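Local atomic coordinates of diguanylate cyclase (PDB entry 5M3C), a protein that joins a GGDEF domain and an EAL domain in one chain and holds guanosine-5'-triphosphate and calcium ions. Residues B[150-153]-B[154-157]; B[168-171]-B[172-176]. One frame throughout, in Å; residues are numbered along the deposited sequence.

Contact 1: residues B[150-153]-B[154-157]; sequences MYRA and KSRG. With GTP (guanosine-5'-triphosphate), chain I.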
loop_
_atom_site.group_PDB
_atom_site.type_symbol
_atom_site.label_atom_id
_atom_site.label_comp_id
_atom_site.label_asym_id
_atom_site.label_seq_id
_atom_site.Cartn_x
_atom_site.Cartn_y
_atom_site.Cartn_z
ATOM N N MET B 150 0.418 -10.661 28.259
ATOM C CA MET B 150 0.475 -9.250 27.905
ATOM C C MET B 150 1.629 -9.003 26.942
ATOM O O MET B 150 1.476 -8.278 25.966
ATOM C CB MET B 150 0.627 -8.374 29.150
ATOM C CG MET B 150 0.831 -6.901 28.836
ATOM S SD MET B 150 2.482 -6.535 28.207
ATOM C CE MET B 150 3.456 -6.797 29.686
ATOM N N TYR B 151 2.781 -9.610 27.215
ATOM C CA TYR B 151 3.934 -9.486 26.324
ATOM C C TYR B 151 3.642 -10.128 24.967
ATOM O O TYR B 151 4.076 -9.634 23.920
ATOM C CB TYR B 151 5.187 -10.105 26.958
ATOM C CG TYR B 151 5.852 -9.208 27.981
ATOM C CD1 TYR B 151 6.318 -7.950 27.625
ATOM C CD2 TYR B 151 6.018 -9.620 29.298
ATOM C CE1 TYR B 151 6.923 -7.125 28.552
ATOM C CE2 TYR B 151 6.623 -8.799 30.232
ATOM C CZ TYR B 151 7.073 -7.554 29.851
ATOM O OH TYR B 151 7.680 -6.728 30.767
ATOM N N ARG B 152 2.899 -11.227 24.988
ATOM C CA ARG B 152 2.454 -11.860 23.752
ATOM C C ARG B 152 1.579 -10.901 22.950
ATOM O O ARG B 152 1.823 -10.667 21.771
ATOM C CB ARG B 152 1.681 -13.142 24.060
ATOM C CG ARG B 152 1.146 -13.864 22.835
ATOM C CD ARG B 152 2.265 -14.317 21.913
ATOM N NE ARG B 152 1.856 -15.450 21.085
ATOM C CZ ARG B 152 2.601 -15.990 20.127
ATOM N NH1 ARG B 152 2.140 -17.021 19.428
ATOM N NH2 ARG B 152 3.804 -15.500 19.862
ATOM N N ALA B 153 0.559 -10.344 23.594
ATOM C CA ALA B 153 -0.286 -9.346 22.952
ATOM C C ALA B 153 0.577 -8.198 22.455
ATOM O O ALA B 153 0.287 -7.581 21.431
ATOM C CB ALA B 153 -1.332 -8.830 23.927
ATOM N N LYS B 154 1.642 -7.921 23.196
ATOM C CA LYS B 154 2.577 -6.860 22.849
ATOM C C LYS B 154 3.333 -7.206 21.568
ATOM O O LYS B 154 3.609 -6.325 20.760
ATOM C CB LYS B 154 3.569 -6.630 23.997
ATOM C CG LYS B 154 3.858 -5.170 24.310
ATOM C CD LYS B 154 2.619 -4.443 24.812
ATOM C CE LYS B 154 2.990 -3.238 25.658
ATOM N NZ LYS B 154 1.847 -2.306 25.859
ATOM N N SER B 155 3.661 -8.484 21.384
ATOM C CA SER B 155 4.440 -8.911 20.215
ATOM C C SER B 155 3.582 -9.194 18.977
ATOM O O SER B 155 3.978 -8.866 17.860
ATOM C CB SER B 155 5.283 -10.146 20.548
ATOM O OG SER B 155 4.493 -11.322 20.583
ATOM N N ARG B 156 2.416 -9.808 19.176
ATOM C CA ARG B 156 1.516 -10.147 18.068
ATOM C C ARG B 156 0.822 -8.912 17.497
ATOM O O ARG B 156 -0.046 -9.018 16.629
ATOM C CB ARG B 156 0.456 -11.153 18.523
ATOM C CG ARG B 156 0.945 -12.590 18.587
ATOM C CD ARG B 156 -0.162 -13.535 19.032
ATOM N NE ARG B 156 -1.416 -13.296 18.320
ATOM C CZ ARG B 156 -1.674 -13.721 17.086
ATOM N NH1 ARG B 156 -0.765 -14.408 16.406
ATOM N NH2 ARG B 156 -2.846 -13.453 16.527
ATOM N N GLY B 157 1.204 -7.742 17.996
ATOM C CA GLY B 157 0.611 -6.486 17.566
ATOM C C GLY B 157 0.436 -5.594 18.774
ATOM O O GLY B 157 1.268 -5.592 19.680
HETATM P PG GTP I . 5.308 -0.572 25.016
HETATM O O1G GTP I . 6.447 -1.384 24.448
HETATM O O2G GTP I . 4.047 -0.590 24.187
HETATM O O3G GTP I . 5.065 -0.790 26.490
HETATM O O3B GTP I . 5.771 0.966 24.885
HETATM P PB GTP I . 6.041 1.882 26.182
HETATM O O1B GTP I . 6.748 3.140 25.737
HETATM O O2B GTP I . 4.758 1.995 26.973
HETATM O O3A GTP I . 7.102 0.962 26.975
HETATM P PA GTP I . 7.259 0.996 28.577
HETATM O O1A GTP I . 8.686 0.640 28.920
HETATM O O2A GTP I . 6.119 0.225 29.202
HETATM O "O5'" GTP I . 7.050 2.547 28.908
HETATM C "C5'" GTP I . 6.413 2.907 30.121
HETATM C "C4'" GTP I . 6.289 4.417 30.140
HETATM O "O4'" GTP I . 5.355 4.807 31.147
HETATM C "C3'" GTP I . 7.626 5.076 30.460
HETATM O "O3'" GTP I . 7.999 5.995 29.429
HETATM C "C2'" GTP I . 7.398 5.797 31.772
HETATM O "O2'" GTP I . 8.044 7.071 31.809
HETATM C "C1'" GTP I . 5.888 5.940 31.827
HETATM N N9 GTP I . 5.429 6.012 33.226
HETATM C C8 GTP I . 5.531 5.049 34.157
HETATM N N7 GTP I . 5.003 5.477 35.333
HETATM C C5 GTP I . 4.558 6.734 35.150
HETATM C C6 GTP I . 3.896 7.769 35.970
HETATM O O6 GTP I . 3.621 7.545 37.166
HETATM N N1 GTP I . 3.600 8.944 35.396
HETATM C C2 GTP I . 3.887 9.202 34.105
HETATM N N2 GTP I . 3.560 10.412 33.588
HETATM N N3 GTP I . 4.493 8.300 33.297
HETATM C C4 GTP I . 4.842 7.079 33.757
#
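Lys-154 lies one helical turn after Met-150, and the two side chains cross on the buried side of helix 139-155. SD of Met-150 is 4.0 Å from CD of Lys-154. Met-150 also packs on Phe-39 and Asp-41 of strand 35-43, and Ala-153 on Ser-126 of strand 119-132. The lysine chain runs on to the gamma phosphate of guanosine-5'-triphosphate. There its NZ makes a weak hydrogen bond of 3.3 Å to O2G. The same NZ forms a salt bridge with Asp-43 and hydrogen bonds with the carbonyls of Asp-41 and Leu-42.

The other side is looser and more exposed. CD of Arg-156 comes over one face of the Arg-152 guanidinium, 3.5 Å from its NE. The two guanidinium planes are turned 51° apart, so they do not stack. NE of Arg-156 is salt-bridged to Glu-162. Arg-152 O accepts two hydrogen bonds at the helix end. Arg-156 N comes at 2.8 Å. Ser-155 OG, with chi1 of 76°, turns back to reach the same oxygen at 3.0 Å, on a lone pair. Gly-157, with positive phi, leaves the helix. This is the C-terminal end of the helix in a beta-alpha-beta unit of the GGDEF domain, with its lysine set in the nucleotide pocket.

Contact 2: residues B[168-171]-B[172-176]; sequences LTYL and ATERM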
loop_
_atom_site.group_PDB
_atom_site.type_symbol
_atom_site.label_atom_id
_atom_site.label_comp_id
_atom_site.label_asym_id
_atom_site.label_seq_id
_atom_site.Cartn_x
_atom_site.Cartn_y
_atom_site.Cartn_z
ATOM N N LEU B 168 4.201 -19.344 26.512
ATOM C CA LEU B 168 4.315 -17.883 26.438
ATOM C C LEU B 168 5.420 -17.268 27.301
ATOM O O LEU B 168 6.036 -16.282 26.898
ATOM C CB LEU B 168 2.976 -17.220 26.778
ATOM C CG LEU B 168 1.913 -17.242 25.678
ATOM C CD1 LEU B 168 0.810 -16.243 25.993
ATOM C CD2 LEU B 168 2.519 -16.942 24.316
ATOM N N THR B 169 5.661 -17.830 28.481
ATOM C CA THR B 169 6.653 -17.270 29.399
ATOM C C THR B 169 8.049 -17.249 28.781
ATOM O O THR B 169 8.712 -16.211 28.764
ATOM C CB THR B 169 6.707 -18.047 30.729
ATOM O OG1 THR B 169 6.775 -19.453 30.465
ATOM C CG2 THR B 169 5.477 -17.752 31.571
ATOM N N TYR B 170 8.488 -18.396 28.273
ATOM C CA TYR B 170 9.809 -18.515 27.652
ATOM C C TYR B 170 9.999 -17.518 26.508
ATOM O O TYR B 170 11.029 -16.843 26.418
ATOM C CB TYR B 170 10.024 -19.940 27.138
ATOM C CG TYR B 170 11.224 -20.090 26.229
ATOM C CD1 TYR B 170 12.493 -20.328 26.747
ATOM C CD2 TYR B 170 11.088 -19.991 24.850
ATOM C CE1 TYR B 170 13.592 -20.465 25.917
ATOM C CE2 TYR B 170 12.179 -20.125 24.009
ATOM C CZ TYR B 170 13.430 -20.363 24.545
ATOM O OH TYR B 170 14.515 -20.496 23.706
ATOM N N LEU B 171 9.001 -17.436 25.634
ATOM C CA LEU B 171 9.043 -16.520 24.497
ATOM C C LEU B 171 9.269 -15.086 24.959
ATOM O O LEU B 171 10.022 -14.334 24.338
ATOM C CB LEU B 171 7.739 -16.591 23.699
ATOM C CG LEU B 171 7.359 -17.948 23.104
ATOM C CD1 LEU B 171 5.956 -17.882 22.519
ATOM C CD2 LEU B 171 8.365 -18.385 22.050
ATOM N N ALA B 172 8.605 -14.715 26.050
ATOM C CA ALA B 172 8.696 -13.366 26.593
ATOM C C ALA B 172 10.094 -13.078 27.122
ATOM O O ALA B 172 10.655 -12.017 26.851
ATOM C CB ALA B 172 7.671 -13.174 27.698
ATOM N N THR B 173 10.655 -14.021 27.876
ATOM C CA THR B 173 11.988 -13.831 28.437
ATOM C C THR B 173 13.026 -13.816 27.317
ATOM O O THR B 173 13.864 -12.915 27.261
ATOM C CB THR B 173 12.360 -14.911 29.475
ATOM O OG1 THR B 173 12.609 -16.153 28.812
ATOM C CG2 THR B 173 11.251 -15.095 30.500
ATOM N N GLU B 174 12.959 -14.798 26.417
ATOM C CA GLU B 174 13.914 -14.874 25.300
ATOM C C GLU B 174 14.005 -13.553 24.544
ATOM O O GLU B 174 15.103 -13.052 24.267
ATOM C CB GLU B 174 13.543 -15.989 24.317
ATOM C CG GLU B 174 14.054 -15.732 22.902
ATOM C CD GLU B 174 14.250 -16.994 22.080
ATOM O OE1 GLU B 174 13.936 -16.963 20.871
ATOM O OE2 GLU B 174 14.727 -18.011 22.630
ATOM N N ARG B 175 12.845 -13.000 24.206
ATOM C CA ARG B 175 12.786 -11.725 23.509
ATOM C C ARG B 175 13.549 -10.666 24.298
ATOM O O ARG B 175 14.269 -9.855 23.721
ATOM C CB ARG B 175 11.336 -11.280 23.314
ATOM C CG ARG B 175 11.111 -10.415 22.082
ATOM C CD ARG B 175 10.311 -9.166 22.419
ATOM N NE ARG B 175 11.109 -8.221 23.201
ATOM C CZ ARG B 175 11.816 -7.217 22.683
ATOM N NH1 ARG B 175 12.513 -6.418 23.482
ATOM N NH2 ARG B 175 11.828 -7.002 21.372
ATOM N N MET B 176 13.392 -10.679 25.619
ATOM C CA MET B 176 14.096 -9.729 26.477
ATOM C C MET B 176 15.606 -9.981 26.444
ATOM O O MET B 176 16.404 -9.048 26.340
ATOM C CB MET B 176 13.588 -9.823 27.918
ATOM C CG MET B 176 12.199 -9.247 28.144
ATOM S SD MET B 176 11.547 -9.698 29.766
ATOM C CE MET B 176 9.909 -8.981 29.691
#
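Leu-168 to Leu-171 and Ala-172 to Met-176 form the first turns of helix 168-187. The backbone bonds join each residue to the one four places on. Ala-172 N binds Leu-168 O at 3.1 Å, and Thr-173 N binds Thr-169 O. Glu-174 N meets Tyr-170 O at 2.8 Å. Arg-175 N closes the series on Leu-171 O.

Tyr-170 O has a second donor. Thr-173 OG1 reaches it at 3.0 Å, tilted 23° from the carbonyl plane. Its chi1 of 72° sets the hydroxyl between the backbone N and the carbonyl carbon, so that it faces back along the helix. The methyl of the same threonine, CG2, rests 3.3 Å from Thr-169 O. CB of Ala-172 lies beside that oxygen too, at 3.4 Å.

Tyr-170 and Glu-174 carry most of the side-chain contact. The tyrosine CG is anti to the backbone N, which carries the ring forward along the helix. CB of Glu-174 lies over one face of the ring. The glutamate chain then extends past it to the hydroxyl end, where OE2 is 2.7 Å from Tyr-170 OH and 3.3 Å from CZ. Ring and carboxylate planes stand 64° apart. The other carboxylate oxygen, OE1, has a long, weak ion pair with Arg-227.

Elsewhere on the helix, Leu-168, Thr-169, Ala-172 and Met-176 meet helix 139-155, Thr-169 packing there on Asn-145 and Ala-148. The end of Arg-175 leads away from the contact. It bridges to Glu-179 within the helix and to Asp-234 beyond it. The second bridge probably helps to fix the helix against that part of the chain, and the Glu-174 to Arg-227 pair adds only weakly.

Overall arrangement
Contact 1 ends helix 139-155 and contact 2 starts helix 168-187. Strand 161-163 lies between them in the chain. Their centres are 11 Å apart, and the helices pack on each other. Tyr-151 packs on Ala-172, with the two CB atoms 4.0 Å apart, and on Met-176. CD of Arg-152 lies 3.6 Å from CD2 of Leu-168. The two contacts stand differently to the nucleotide. Contact 1 touches guanosine-5'-triphosphate through Lys-154, whose side chain is about 4 Å from a calcium ion. In contact 2, the side chain of Arg-175 stays about 8 Å from the nucleotide and about 12 Å from a calcium ion.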